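Local coordinates for spherulin-4 (Aspergillus clavatus, PDB 5C5G), which is a (beta/alpha)-barrel glycoside hydrolase that binds N-acetyl-D-galactosamine and probably takes part in making the fungal polysaccharide galactosaminogalactan, at residues F11-V16 with D236-F241; P18-W23 with Y58-P63; V40-G45 with V71-Y76; V150-A155 with V170-Y175; A200-V205 with I228-L233. All blocks are in the same frame, centred on the assembly; numbering follows the deposited sequence.

Interaction 1: residues F11-V16 with D236-F241; sequences FVPLYV and DYYAGF. With EDO (1,2-ethanediol), chain C; EDO (1,2-ethanediol), chain B.
Tyr238, Val16 and Tyr15 carry most of this contact between the end of strand 9-13 and the loop that follows strand 227-230. The Tyr238 ring crosses the Pro13 ring at a slant, its CD1 resting 3.5 Å from Pro13 CG. Tyr15 lies beside Tyr238 and points the same way; the two ring planes are 77° apart, and Tyr15 CD2 reaches Tyr238 CB at 3.6 Å. Val16 sends CG2, anti to its carbonyl carbon, against the backbone of Ala239, 3.5 Å from Ala239 C. Between the two segments, the Tyr238 carbonyl accepts a weak hydrogen bond, 2.9 Å from Tyr15 N to Tyr238 O, next to the inverse gamma turn centred on Leu14. Two ethanediol molecules, probably from the crystallisation liquor, occupy separate places. One meets the Tyr15 hydroxyl, with Tyr15 OH 2.7 Å from its O2, and lays C2 over a face of the Tyr238 ring; the other, between Val16 and Phe241, donates from O2 to Gly240 O. Tyr15 belongs to the N-acetyl-D-galactosamine site, and the Tyr238 hydroxyl is hydrogen-bonded to Glu172, another residue of that site. Apolar ring contact thus holds Tyr238 beside Tyr15, while the two hydroxyls probably give this side of the sugar site its polar character.

Interaction 2: residues P18-W23 with Y58-P63; sequences PAPGAW and YTREIP
With CG of Tyr58 anti to its carbonyl carbon (chi1 -84°) and the ring turned to chi2 -79°, this tyrosine presents a face to Pro18. Pro18 CG stands 3.4 Å from the centroid of the Tyr58 ring, almost exactly on the ring normal, in a CH-pi contact over the centre. Its neighbour CD leans toward the hydroxyl end, 3.3 Å from Tyr58 CZ. The proline ring also reaches Glu61 through CB, 3.7 Å from Glu61 CG. Trp23 extends its six-membered ring toward the helix, bringing CE3 to 3.6 Å from Glu61 CB and CZ2 to 3.9 Å from Tyr58 CE1; the Trp23 and Tyr58 planes are 73° apart.

Beyond CG, Glu61 bends at chi2, and OE2 is gripped side-on by Arg60 in a salt bridge: NE donates at 2.8 Å to Glu61 OE2, and NH2 donates to the same oxygen, which meets it with its anti lone pair. A water joins that oxygen to Gly21 N in the type II turn 19-22, bridging the loop and the helix. Glu61 OE1 has a second cationic partner in Lys64. The loop 18-23, which leads from strand 9-13 into helix 24-32, therefore packs on the flank of helix 56-66, with Trp23 also against Leu14 and Leu65 and its indole nitrogen bonded to Val16 O.

Interaction 3: residues V40-G45 with V71-Y76; sequences VVINPG and VRLLGY
Asn43 and Tyr76 lie side by side and point the same way, the Asn43 amide stacked on one face of the Tyr76 ring with the two planes only 7° apart. Both side chains have CG anti to the backbone N, at chi1 -178° in Asn43 and 177° in Tyr76. The amide sits toward the CB end of the ring: Asn43 CG is 3.5 Å from Tyr76 CG, OD1 lies near CD1, and ND2 near CD2. The amide oxygen is also bonded to Gly47 N, which helps fix its orientation, while the Tyr76 hydroxyl is bonded to Asp116. Both tyrosine and aspartate bind N-acetyl-D-galactosamine, so Asn43 backs a first-shell ring.

Earlier in the strands, Val40 and Leu73 run alongside each other on one face of the sheet, Leu73 CD2 lying 3.8 Å from Val40 CB. Ile42 shares that face, with CG1 between its backbone N and carbonyl carbon, which brings this atom to 3.6 Å from Leu74 O. Val41 takes the other face and sets CG1 at the edge of the Tyr76 ring, 3.9 Å from Tyr76 CB. Four parallel-strand hydrogen bonds join the backbones, among them Leu74 N to Val40 O at 2.8 Å. Strands 38-42 and 71-78 are neighbours in the barrel, linked by helix 56-66, whose Ile62 and Ala66 pack on Leu73; helix 24-32 meets Val40 and Val71, and helix 86-103 meets Ile42.

Interaction 4: residues V150-A155 with V170-Y175; sequences VHNPGA and VFEATY
Glu172 reaches across from strand 170-172 to Asn152, and its side chain makes the direct polar link across the contact. CB begins against the glycine backbone, 3.9 Å from Gly154 CA. CG is anti to the backbone N (chi1 -174°), and the chain stays extended beyond it, carrying CD to 3.9 Å from Asn152 ND2. At the tip, OE1 accepts a nearly straight hydrogen bond, 3.0 Å from Asn152 ND2 to Glu172 OE1, with 166° at the hydrogen. The amide donates close to its own plane, yet meets the carboxylate from above, 55° out of the carboxylate plane. OE2, the other tip atom, is hydrogen-bonded to the hydroxyl of Tyr238.

Both segments are at the C-terminal ends of barrel strands, 148-152 and 167-172, where the active site of a (beta/alpha) barrel is found; Glu172 itself binds N-acetyl-D-galactosamine. Asn152 ND2 also makes a weak hydrogen bond to Asp116, so one amide nitrogen lies between two acidic residues of the sugar site.

Along the backbones, Gly154 O accepts from two waters, one bonded to Glu172 N and the other to Glu172 O. Gly154 has positive phi, and its N makes a weak hydrogen bond with Asn152 OD1. Farther back, Val170 CA approaches Ala155 O at 3.5 Å in a CA-H...O contact.

Interaction 5: residues A200-V205 with I228-L233; sequences AVIHSV and IFITHL
Thr231 O draws in the turn that ends strand 200-203: Val205 N donates to it at 3.1 Å, in the carbonyl plane and on a lone pair, while His203 CA makes a CA-H...O contact. Ser204 N turns instead to Leu233 O, 2.9 Å away. The Thr231 hydroxyl, OG1 anti to its backbone N (chi1 -179°), accepts from Leu233 N in an ST turn, and its CG2 packs 3.6 Å from His203 CB. Val205 lies over one face of the His232 ring, with CB 4.0 Å from the ring centroid in a CH-pi contact and CG1 near NE2, whose hydrogen-bond partner is Val209 O. Val205 CG2 touches Ile230 CG2 at 3.8 Å. On the face bearing Val201 and Phe229, Val201 CG1 meets the phenylalanine ring at its edge, 4.1 Å from Phe229 CD2. Hydrogen bonds linking Ala200, Phe229, Ile202 and Thr231 make the regular parallel ladder of neighbouring strands in a beta-alpha-beta unit of the TIM barrel.

In the fold
From the N terminus, strand 9-13 opens the longest loop, which interaction 1 closes near the C terminus; the other four contacts fall within it. Interaction 2 opens next, and interaction 3 opens before it closes, so these two cross, tying the first loop, helix 56-66 and strands 38-42 and 71-78 together. Interactions 4 and 5 follow in series, joined where strands 167-172 and 198-203 pair. Strand 9-13 bonds to both 38-42 and 227-230, sealing the eight-stranded barrel between interactions 3 and 5. Tyr15, Tyr76 and Glu172 bring interactions 1, 3 and 4 to one sugar site, whereas interaction 2 lies peripherally, its centre about 26 Å from that of interaction 4.

Interaction 1: residues F11-V16 with D236-F241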
# COMPACT_ATOMS: atom_id res chain seq x y z
N PHE A 11 -5.23 3.21 0.55
CA PHE A 11 -3.91 2.61 0.67
C PHE A 11 -3.18 3.33 1.79
O PHE A 11 -3.15 4.57 1.81
CB PHE A 11 -3.17 2.78 -0.64
CG PHE A 11 -1.83 2.16 -0.64
CD1 PHE A 11 -1.68 0.79 -0.75
CD2 PHE A 11 -0.71 2.94 -0.52
CE1 PHE A 11 -0.42 0.22 -0.75
CE2 PHE A 11 0.54 2.37 -0.51
CZ PHE A 11 0.68 1.02 -0.62
N VAL A 12 -2.61 2.59 2.73
CA VAL A 12 -2.00 3.18 3.92
C VAL A 12 -0.59 2.64 4.09
O VAL A 12 -0.41 1.50 4.53
CB VAL A 12 -2.81 2.86 5.19
CG1 VAL A 12 -2.29 3.72 6.35
CG2 VAL A 12 -4.31 3.12 4.97
N PRO A 13 0.42 3.45 3.73
CA PRO A 13 1.80 3.05 4.05
C PRO A 13 2.03 3.40 5.50
O PRO A 13 2.38 4.53 5.84
CB PRO A 13 2.64 3.89 3.10
CG PRO A 13 1.77 5.03 2.70
CD PRO A 13 0.35 4.72 2.99
N LEU A 14 1.78 2.44 6.38
CA LEU A 14 1.70 2.70 7.81
C LEU A 14 3.06 2.54 8.44
O LEU A 14 3.32 1.57 9.17
CB LEU A 14 0.66 1.78 8.46
CG LEU A 14 0.35 2.06 9.93
CD1 LEU A 14 -0.27 3.43 10.09
CD2 LEU A 14 -0.57 1.00 10.49
N TYR A 15 3.95 3.47 8.14
CA TYR A 15 5.32 3.40 8.64
C TYR A 15 5.44 4.28 9.88
O TYR A 15 6.43 4.96 10.10
CB TYR A 15 6.34 3.81 7.56
CG TYR A 15 6.18 3.09 6.23
CD1 TYR A 15 5.44 1.92 6.11
CD2 TYR A 15 6.73 3.63 5.08
CE1 TYR A 15 5.30 1.29 4.90
CE2 TYR A 15 6.58 3.00 3.85
CZ TYR A 15 5.84 1.83 3.78
OH TYR A 15 5.67 1.22 2.56
N VAL A 16 4.36 4.31 10.64
CA VAL A 16 4.27 4.92 11.95
C VAL A 16 4.66 3.88 12.97
O VAL A 16 4.12 2.79 12.96
CB VAL A 16 2.79 5.30 12.22
CG1 VAL A 16 2.62 5.93 13.57
CG2 VAL A 16 2.25 6.22 11.12
N ASP A 236 7.88 13.35 6.65
CA ASP A 236 7.44 12.18 7.41
C ASP A 236 6.02 11.77 7.02
O ASP A 236 5.19 11.39 7.86
CB ASP A 236 7.56 12.42 8.91
CG ASP A 236 8.98 12.56 9.36
OD1 ASP A 236 9.84 11.81 8.85
OD2 ASP A 236 9.23 13.42 10.22
N TYR A 237 5.76 11.83 5.72
CA TYR A 237 4.42 11.63 5.20
C TYR A 237 3.92 10.18 5.26
O TYR A 237 2.74 9.97 5.02
CB TYR A 237 4.28 12.18 3.77
CG TYR A 237 5.53 12.13 2.92
CD1 TYR A 237 6.01 10.93 2.40
CD2 TYR A 237 6.24 13.29 2.65
CE1 TYR A 237 7.15 10.90 1.64
CE2 TYR A 237 7.37 13.27 1.89
CZ TYR A 237 7.82 12.07 1.38
OH TYR A 237 8.96 12.07 0.62
N TYR A 238 4.78 9.22 5.59
CA TYR A 238 4.34 7.85 5.85
C TYR A 238 4.48 7.49 7.32
O TYR A 238 4.23 6.35 7.70
CB TYR A 238 5.13 6.84 5.01
CG TYR A 238 5.16 7.16 3.53
CD1 TYR A 238 4.04 7.65 2.87
CD2 TYR A 238 6.32 6.98 2.79
CE1 TYR A 238 4.08 7.94 1.52
CE2 TYR A 238 6.36 7.27 1.44
CZ TYR A 238 5.24 7.75 0.81
OH TYR A 238 5.27 8.07 -0.54
N ALA A 239 4.84 8.46 8.15
CA ALA A 239 5.10 8.18 9.56
C ALA A 239 4.26 9.03 10.48
O ALA A 239 4.53 9.12 11.67
CB ALA A 239 6.58 8.36 9.87
N GLY A 240 3.20 9.60 9.93
CA GLY A 240 2.26 10.38 10.71
C GLY A 240 1.03 10.59 9.85
O GLY A 240 1.04 10.29 8.66
N PHE A 241 -0.01 11.12 10.47
CA PHE A 241 -1.27 11.37 9.80
C PHE A 241 -1.40 12.83 9.41
O PHE A 241 -1.12 13.71 10.22
CB PHE A 241 -2.42 10.94 10.71
CG PHE A 241 -2.43 9.46 10.96
CD1 PHE A 241 -1.71 8.92 12.00
CD2 PHE A 241 -3.10 8.62 10.11
CE1 PHE A 241 -1.68 7.54 12.20
CE2 PHE A 241 -3.07 7.25 10.31
CZ PHE A 241 -2.37 6.72 11.35
C1 EDO C . 0.13 6.38 6.87
O1 EDO C . 1.29 6.79 7.59
C2 EDO C . -1.06 7.06 7.53
O2 EDO C . -1.03 8.46 7.26
C1 EDO B . 4.20 3.96 -0.46
O1 EDO B . 4.27 3.69 -1.87
C2 EDO B . 5.56 4.03 0.23
O2 EDO B . 6.18 2.73 0.34

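Interaction 2: residues P18-W23 with Y58-P63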
# COMPACT_ATOMS: atom_id res chain seq x y z
N PRO A 18 4.44 1.74 16.14
CA PRO A 18 3.22 1.43 16.92
C PRO A 18 3.35 1.62 18.43
O PRO A 18 3.00 0.73 19.21
CB PRO A 18 2.95 -0.03 16.56
CG PRO A 18 4.29 -0.58 16.24
CD PRO A 18 5.03 0.52 15.55
N ALA A 19 3.83 2.78 18.84
CA ALA A 19 3.74 3.16 20.24
C ALA A 19 2.27 3.16 20.65
O ALA A 19 1.40 3.31 19.79
CB ALA A 19 4.33 4.53 20.44
N PRO A 20 1.99 2.95 21.94
CA PRO A 20 0.58 3.00 22.36
C PRO A 20 -0.12 4.26 21.85
O PRO A 20 0.40 5.37 22.00
CB PRO A 20 0.68 2.97 23.89
CG PRO A 20 1.93 2.19 24.13
CD PRO A 20 2.88 2.61 23.06
N GLY A 21 -1.27 4.07 21.21
CA GLY A 21 -2.05 5.18 20.68
C GLY A 21 -1.66 5.65 19.29
O GLY A 21 -2.45 6.34 18.64
N ALA A 22 -0.48 5.26 18.80
CA ALA A 22 0.03 5.84 17.56
C ALA A 22 -0.82 5.50 16.34
O ALA A 22 -0.88 6.29 15.40
CB ALA A 22 1.47 5.41 17.32
N TRP A 23 -1.42 4.32 16.33
CA TRP A 23 -2.23 3.89 15.21
C TRP A 23 -3.71 4.24 15.37
O TRP A 23 -4.52 3.91 14.50
CB TRP A 23 -2.04 2.39 14.97
CG TRP A 23 -0.70 2.04 14.40
CD1 TRP A 23 0.32 2.89 14.09
CD2 TRP A 23 -0.24 0.73 14.05
NE1 TRP A 23 1.38 2.19 13.56
CE2 TRP A 23 1.06 0.86 13.53
CE3 TRP A 23 -0.81 -0.54 14.14
CZ2 TRP A 23 1.80 -0.23 13.10
CZ3 TRP A 23 -0.08 -1.63 13.70
CH2 TRP A 23 1.22 -1.47 13.19
N TYR A 58 4.64 -3.97 17.98
CA TYR A 58 4.05 -4.54 16.78
C TYR A 58 3.19 -5.74 17.10
O TYR A 58 2.10 -5.90 16.54
CB TYR A 58 5.14 -4.92 15.76
CG TYR A 58 5.58 -3.76 14.90
CD1 TYR A 58 4.79 -3.36 13.83
CD2 TYR A 58 6.74 -3.05 15.15
CE1 TYR A 58 5.14 -2.31 13.04
CE2 TYR A 58 7.09 -1.96 14.35
CZ TYR A 58 6.27 -1.61 13.29
OH TYR A 58 6.58 -0.55 12.47
N THR A 59 3.64 -6.60 18.02
CA THR A 59 2.86 -7.81 18.28
C THR A 59 1.56 -7.49 19.00
O THR A 59 0.59 -8.25 18.90
CB THR A 59 3.65 -8.88 19.04
OG1 THR A 59 4.05 -8.35 20.29
CG2 THR A 59 4.87 -9.30 18.25
N ARG A 60 1.51 -6.36 19.71
CA ARG A 60 0.27 -5.90 20.33
C ARG A 60 -0.67 -5.26 19.29
O ARG A 60 -1.87 -5.54 19.26
CB ARG A 60 0.55 -4.88 21.44
CG ARG A 60 -0.70 -4.40 22.18
CD ARG A 60 -0.38 -3.28 23.17
NE ARG A 60 0.09 -2.09 22.47
CZ ARG A 60 1.35 -1.65 22.45
NH1 ARG A 60 2.31 -2.27 23.13
NH2 ARG A 60 1.65 -0.58 21.74
N GLU A 61 -0.13 -4.39 18.45
CA GLU A 61 -0.96 -3.54 17.60
C GLU A 61 -1.42 -4.19 16.30
O GLU A 61 -2.51 -3.92 15.82
CB GLU A 61 -0.24 -2.21 17.31
CG GLU A 61 0.09 -1.40 18.56
CD GLU A 61 -1.12 -0.85 19.29
OE1 GLU A 61 -2.22 -0.80 18.70
OE2 GLU A 61 -0.95 -0.46 20.46
N ILE A 62 -0.59 -5.04 15.71
CA ILE A 62 -0.97 -5.67 14.46
C ILE A 62 -2.27 -6.47 14.57
O ILE A 62 -3.14 -6.32 13.73
CB ILE A 62 0.18 -6.52 13.89
CG1 ILE A 62 1.25 -5.59 13.31
CG2 ILE A 62 -0.32 -7.50 12.82
CD1 ILE A 62 2.57 -6.27 13.06
N PRO A 63 -2.41 -7.33 15.60
CA PRO A 63 -3.67 -8.09 15.70
C PRO A 63 -4.91 -7.23 15.83
O PRO A 63 -5.99 -7.64 15.39
CB PRO A 63 -3.45 -8.94 16.95
CG PRO A 63 -1.99 -9.11 17.03
CD PRO A 63 -1.43 -7.78 16.60
O HOH W 1 -2.61 1.63 21.00

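Interaction 3: residues V40-G45 with V71-Y76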
# COMPACT_ATOMS: atom_id res chain seq x y z
N VAL A 40 -3.21 -1.94 4.10
CA VAL A 40 -2.34 -1.33 5.09
C VAL A 40 -0.99 -2.03 5.06
O VAL A 40 -0.90 -3.22 5.35
CB VAL A 40 -2.98 -1.44 6.47
CG1 VAL A 40 -2.06 -0.85 7.54
CG2 VAL A 40 -4.34 -0.75 6.50
N VAL A 41 0.06 -1.30 4.71
CA VAL A 41 1.39 -1.88 4.67
C VAL A 41 2.06 -1.65 6.01
O VAL A 41 2.18 -0.50 6.46
CB VAL A 41 2.25 -1.23 3.59
CG1 VAL A 41 3.60 -1.90 3.54
CG2 VAL A 41 1.55 -1.30 2.23
N ILE A 42 2.52 -2.71 6.63
CA ILE A 42 3.30 -2.56 7.86
C ILE A 42 4.74 -2.95 7.57
O ILE A 42 5.06 -3.74 6.66
CB ILE A 42 2.68 -3.30 9.03
CG1 ILE A 42 2.50 -4.75 8.68
CG2 ILE A 42 1.30 -2.68 9.43
CD1 ILE A 42 3.68 -5.63 8.96
N ASN A 43 5.63 -2.36 8.34
CA ASN A 43 7.03 -2.30 7.98
C ASN A 43 7.88 -2.13 9.24
O ASN A 43 8.30 -1.03 9.56
CB ASN A 43 7.21 -1.13 7.02
CG ASN A 43 8.61 -0.99 6.52
OD1 ASN A 43 9.45 -1.87 6.71
ND2 ASN A 43 8.88 0.13 5.87
N PRO A 44 8.14 -3.22 9.94
CA PRO A 44 8.91 -3.09 11.18
C PRO A 44 10.31 -2.49 11.01
O PRO A 44 10.73 -1.71 11.86
CB PRO A 44 8.96 -4.52 11.70
CG PRO A 44 7.69 -5.14 11.18
CD PRO A 44 7.53 -4.56 9.80
N GLY A 45 11.01 -2.82 9.94
CA GLY A 45 12.37 -2.33 9.74
C GLY A 45 12.85 -2.58 8.32
O GLY A 45 13.76 -3.36 8.09
N VAL A 71 -9.87 -4.54 6.57
CA VAL A 71 -8.44 -4.27 6.51
C VAL A 71 -7.73 -5.44 5.86
O VAL A 71 -8.01 -6.60 6.17
CB VAL A 71 -7.87 -4.10 7.93
CG1 VAL A 71 -6.33 -4.13 7.96
CG2 VAL A 71 -8.40 -2.82 8.56
N ARG A 72 -6.80 -5.12 4.97
CA ARG A 72 -5.88 -6.11 4.42
C ARG A 72 -4.47 -5.66 4.70
O ARG A 72 -3.97 -4.72 4.06
CB ARG A 72 -6.10 -6.28 2.92
CG ARG A 72 -7.44 -6.88 2.55
CD ARG A 72 -7.60 -8.31 3.07
NE ARG A 72 -8.90 -8.88 2.72
CZ ARG A 72 -10.00 -8.76 3.46
NH1 ARG A 72 -11.14 -9.31 3.06
NH2 ARG A 72 -9.96 -8.10 4.62
N LEU A 73 -3.84 -6.30 5.67
CA LEU A 73 -2.47 -6.01 6.02
C LEU A 73 -1.52 -6.67 5.03
O LEU A 73 -1.72 -7.81 4.63
CB LEU A 73 -2.12 -6.54 7.40
CG LEU A 73 -2.84 -5.87 8.55
CD1 LEU A 73 -2.56 -6.59 9.84
CD2 LEU A 73 -2.46 -4.43 8.71
N LEU A 74 -0.47 -5.94 4.69
CA LEU A 74 0.60 -6.45 3.84
C LEU A 74 1.93 -6.25 4.54
O LEU A 74 2.16 -5.22 5.17
CB LEU A 74 0.67 -5.70 2.51
CG LEU A 74 -0.62 -5.62 1.68
CD1 LEU A 74 -0.35 -4.82 0.42
CD2 LEU A 74 -1.15 -6.97 1.30
N GLY A 75 2.82 -7.21 4.38
CA GLY A 75 4.18 -7.06 4.88
C GLY A 75 5.09 -6.38 3.87
O GLY A 75 5.16 -6.83 2.72
N TYR A 76 5.82 -5.35 4.29
CA TYR A 76 6.79 -4.67 3.44
C TYR A 76 8.02 -5.54 3.21
O TYR A 76 8.63 -6.03 4.17
CB TYR A 76 7.21 -3.37 4.13
CG TYR A 76 8.28 -2.56 3.42
CD1 TYR A 76 9.61 -2.96 3.44
CD2 TYR A 76 7.96 -1.38 2.79
CE1 TYR A 76 10.58 -2.23 2.81
CE2 TYR A 76 8.93 -0.63 2.15
CZ TYR A 76 10.24 -1.06 2.15
OH TYR A 76 11.22 -0.33 1.52

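Interaction 4: residues V150-A155 with V170-Y175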
# COMPACT_ATOMS: atom_id res chain seq x y z
N VAL A 150 1.50 -6.51 -3.97
CA VAL A 150 1.57 -5.13 -4.44
C VAL A 150 3.02 -4.82 -4.79
O VAL A 150 3.92 -5.25 -4.07
CB VAL A 150 1.03 -4.13 -3.40
CG1 VAL A 150 1.19 -2.67 -3.84
CG2 VAL A 150 -0.44 -4.41 -3.12
N HIS A 151 3.22 -4.10 -5.89
CA HIS A 151 4.54 -3.62 -6.28
C HIS A 151 4.59 -2.12 -6.14
O HIS A 151 3.62 -1.43 -6.46
CB HIS A 151 4.79 -3.93 -7.75
CG HIS A 151 5.00 -5.37 -8.04
ND1 HIS A 151 5.13 -5.86 -9.31
CD2 HIS A 151 5.11 -6.44 -7.21
CE1 HIS A 151 5.33 -7.17 -9.26
NE2 HIS A 151 5.32 -7.54 -8.00
N ASN A 152 5.74 -1.60 -5.73
CA ASN A 152 5.97 -0.15 -5.73
C ASN A 152 7.20 0.26 -6.53
O ASN A 152 8.29 0.42 -5.99
CB ASN A 152 6.12 0.41 -4.33
CG ASN A 152 6.21 1.92 -4.35
OD1 ASN A 152 5.87 2.57 -5.35
ND2 ASN A 152 6.74 2.50 -3.28
N PRO A 153 7.01 0.48 -7.83
CA PRO A 153 8.09 1.06 -8.63
C PRO A 153 8.20 2.56 -8.41
O PRO A 153 9.19 3.15 -8.83
CB PRO A 153 7.66 0.75 -10.07
CG PRO A 153 6.18 0.62 -10.00
CD PRO A 153 5.89 0.02 -8.66
N GLY A 154 7.20 3.17 -7.79
CA GLY A 154 7.23 4.59 -7.49
C GLY A 154 7.13 5.48 -8.71
O GLY A 154 7.46 6.67 -8.64
N ALA A 155 6.67 4.91 -9.83
CA ALA A 155 6.66 5.55 -11.13
C ALA A 155 6.07 4.52 -12.08
O ALA A 155 5.80 3.39 -11.66
CB ALA A 155 8.07 5.94 -11.56
N VAL A 170 2.00 3.29 -9.23
CA VAL A 170 2.57 3.89 -10.43
C VAL A 170 2.81 5.38 -10.30
O VAL A 170 3.40 5.97 -11.21
CB VAL A 170 1.71 3.63 -11.69
CG1 VAL A 170 1.64 2.13 -12.00
CG2 VAL A 170 0.31 4.24 -11.57
N PHE A 171 2.40 5.97 -9.18
CA PHE A 171 2.67 7.36 -8.89
C PHE A 171 2.94 7.44 -7.40
O PHE A 171 2.12 6.98 -6.60
CB PHE A 171 1.50 8.28 -9.28
CG PHE A 171 1.82 9.72 -9.07
CD1 PHE A 171 1.62 10.30 -7.83
CD2 PHE A 171 2.41 10.47 -10.08
CE1 PHE A 171 1.99 11.62 -7.61
CE2 PHE A 171 2.76 11.79 -9.87
CZ PHE A 171 2.55 12.35 -8.64
N GLU A 172 4.09 7.99 -7.02
CA GLU A 172 4.46 8.18 -5.63
C GLU A 172 5.30 9.45 -5.56
O GLU A 172 6.52 9.39 -5.72
CB GLU A 172 5.24 6.97 -5.07
CG GLU A 172 5.48 7.10 -3.56
CD GLU A 172 6.67 6.36 -3.02
OE1 GLU A 172 7.21 5.47 -3.70
OE2 GLU A 172 7.09 6.70 -1.89
N ALA A 173 4.66 10.58 -5.33
CA ALA A 173 5.36 11.84 -5.43
C ALA A 173 4.53 12.95 -4.85
O ALA A 173 3.43 12.73 -4.34
CB ALA A 173 5.70 12.13 -6.89
N THR A 174 5.04 14.17 -4.92
CA THR A 174 4.33 15.31 -4.39
C THR A 174 3.13 15.68 -5.28
O THR A 174 3.08 15.38 -6.46
CB THR A 174 5.22 16.56 -4.32
OG1 THR A 174 5.60 16.92 -5.66
CG2 THR A 174 6.45 16.33 -3.46
N TYR A 175 2.22 16.41 -4.67
CA TYR A 175 1.12 17.02 -5.40
C TYR A 175 1.64 17.92 -6.54
O TYR A 175 1.07 17.93 -7.64
CB TYR A 175 0.26 17.82 -4.43
CG TYR A 175 -0.88 18.55 -5.08
CD1 TYR A 175 -2.06 17.90 -5.38
CD2 TYR A 175 -0.78 19.90 -5.38
CE1 TYR A 175 -3.11 18.57 -5.98
CE2 TYR A 175 -1.83 20.58 -5.97
CZ TYR A 175 -2.99 19.90 -6.28
OH TYR A 175 -4.01 20.61 -6.86
O HOH W 2 5.85 8.78 -9.28
O HOH W 3 8.61 8.08 -6.80

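Interaction 5: residues A200-V205 with I228-L233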
# COMPACT_ATOMS: atom_id res chain seq x y z
N ALA A 200 -2.12 5.03 -6.46
CA ALA A 200 -1.56 6.37 -6.48
C ALA A 200 -1.29 6.84 -5.07
O ALA A 200 -2.18 6.77 -4.21
CB ALA A 200 -2.49 7.33 -7.16
N VAL A 201 -0.09 7.35 -4.85
CA VAL A 201 0.33 7.92 -3.59
C VAL A 201 0.74 9.37 -3.84
O VAL A 201 1.72 9.63 -4.56
CB VAL A 201 1.52 7.13 -3.02
CG1 VAL A 201 2.10 7.84 -1.80
CG2 VAL A 201 1.08 5.73 -2.63
N ILE A 202 0.00 10.30 -3.25
CA ILE A 202 0.24 11.72 -3.43
C ILE A 202 0.44 12.34 -2.07
O ILE A 202 -0.49 12.40 -1.28
CB ILE A 202 -0.93 12.42 -4.15
CG1 ILE A 202 -1.27 11.71 -5.46
CG2 ILE A 202 -0.59 13.88 -4.41
CD1 ILE A 202 -2.60 12.17 -6.06
N HIS A 203 1.65 12.82 -1.80
CA HIS A 203 1.94 13.48 -0.54
C HIS A 203 2.21 14.95 -0.79
O HIS A 203 2.16 15.43 -1.93
CB HIS A 203 3.10 12.78 0.17
CG HIS A 203 4.35 12.64 -0.63
ND1 HIS A 203 5.14 13.71 -0.97
CD2 HIS A 203 4.95 11.54 -1.14
CE1 HIS A 203 6.18 13.27 -1.66
NE2 HIS A 203 6.09 11.96 -1.78
N SER A 204 2.48 15.69 0.28
CA SER A 204 2.86 17.09 0.17
C SER A 204 1.76 17.91 -0.50
O SER A 204 2.04 18.91 -1.18
CB SER A 204 4.19 17.23 -0.59
OG SER A 204 5.16 16.34 -0.03
N VAL A 205 0.51 17.53 -0.28
CA VAL A 205 -0.59 18.34 -0.80
C VAL A 205 -0.68 19.64 0.00
O VAL A 205 -0.71 19.61 1.23
CB VAL A 205 -1.91 17.58 -0.70
CG1 VAL A 205 -3.04 18.41 -1.28
CG2 VAL A 205 -1.82 16.26 -1.44
N ILE A 228 -5.58 4.38 -3.23
CA ILE A 228 -5.15 5.77 -3.15
C ILE A 228 -4.71 6.14 -1.73
O ILE A 228 -5.41 5.81 -0.77
CB ILE A 228 -6.29 6.72 -3.54
CG1 ILE A 228 -6.82 6.39 -4.94
CG2 ILE A 228 -5.84 8.17 -3.44
CD1 ILE A 228 -8.07 7.15 -5.31
N PHE A 229 -3.58 6.83 -1.63
CA PHE A 229 -3.18 7.52 -0.41
C PHE A 229 -2.92 8.97 -0.77
O PHE A 229 -2.18 9.25 -1.71
CB PHE A 229 -1.90 6.93 0.15
CG PHE A 229 -1.44 7.55 1.44
CD1 PHE A 229 -2.22 7.48 2.58
CD2 PHE A 229 -0.20 8.17 1.53
CE1 PHE A 229 -1.78 8.05 3.78
CE2 PHE A 229 0.24 8.73 2.73
CZ PHE A 229 -0.54 8.66 3.84
N ILE A 230 -3.55 9.89 -0.04
CA ILE A 230 -3.33 11.32 -0.20
C ILE A 230 -3.05 11.90 1.17
O ILE A 230 -3.78 11.60 2.12
CB ILE A 230 -4.56 12.01 -0.82
CG1 ILE A 230 -4.70 11.57 -2.27
CG2 ILE A 230 -4.43 13.53 -0.74
CD1 ILE A 230 -6.02 11.98 -2.93
N THR A 231 -1.99 12.71 1.29
CA THR A 231 -1.69 13.37 2.54
C THR A 231 -1.13 14.75 2.32
O THR A 231 -0.46 15.04 1.32
CB THR A 231 -0.72 12.55 3.39
OG1 THR A 231 -0.50 13.26 4.61
CG2 THR A 231 0.61 12.30 2.69
N HIS A 232 -1.44 15.61 3.27
CA HIS A 232 -0.98 16.99 3.27
C HIS A 232 0.35 17.15 3.99
O HIS A 232 0.86 18.25 4.06
CB HIS A 232 -2.06 17.89 3.87
CG HIS A 232 -3.31 17.94 3.05
ND1 HIS A 232 -4.25 16.93 3.06
CD2 HIS A 232 -3.76 18.87 2.18
CE1 HIS A 232 -5.24 17.26 2.24
NE2 HIS A 232 -4.96 18.42 1.69
N LEU A 233 0.92 16.08 4.55
CA LEU A 233 2.26 16.18 5.12
C LEU A 233 3.33 16.26 4.02
O LEU A 233 3.27 15.53 3.03
CB LEU A 233 2.56 14.98 6.02
CG LEU A 233 1.69 14.80 7.27
CD1 LEU A 233 2.18 13.66 8.14
CD2 LEU A 233 1.60 16.09 8.09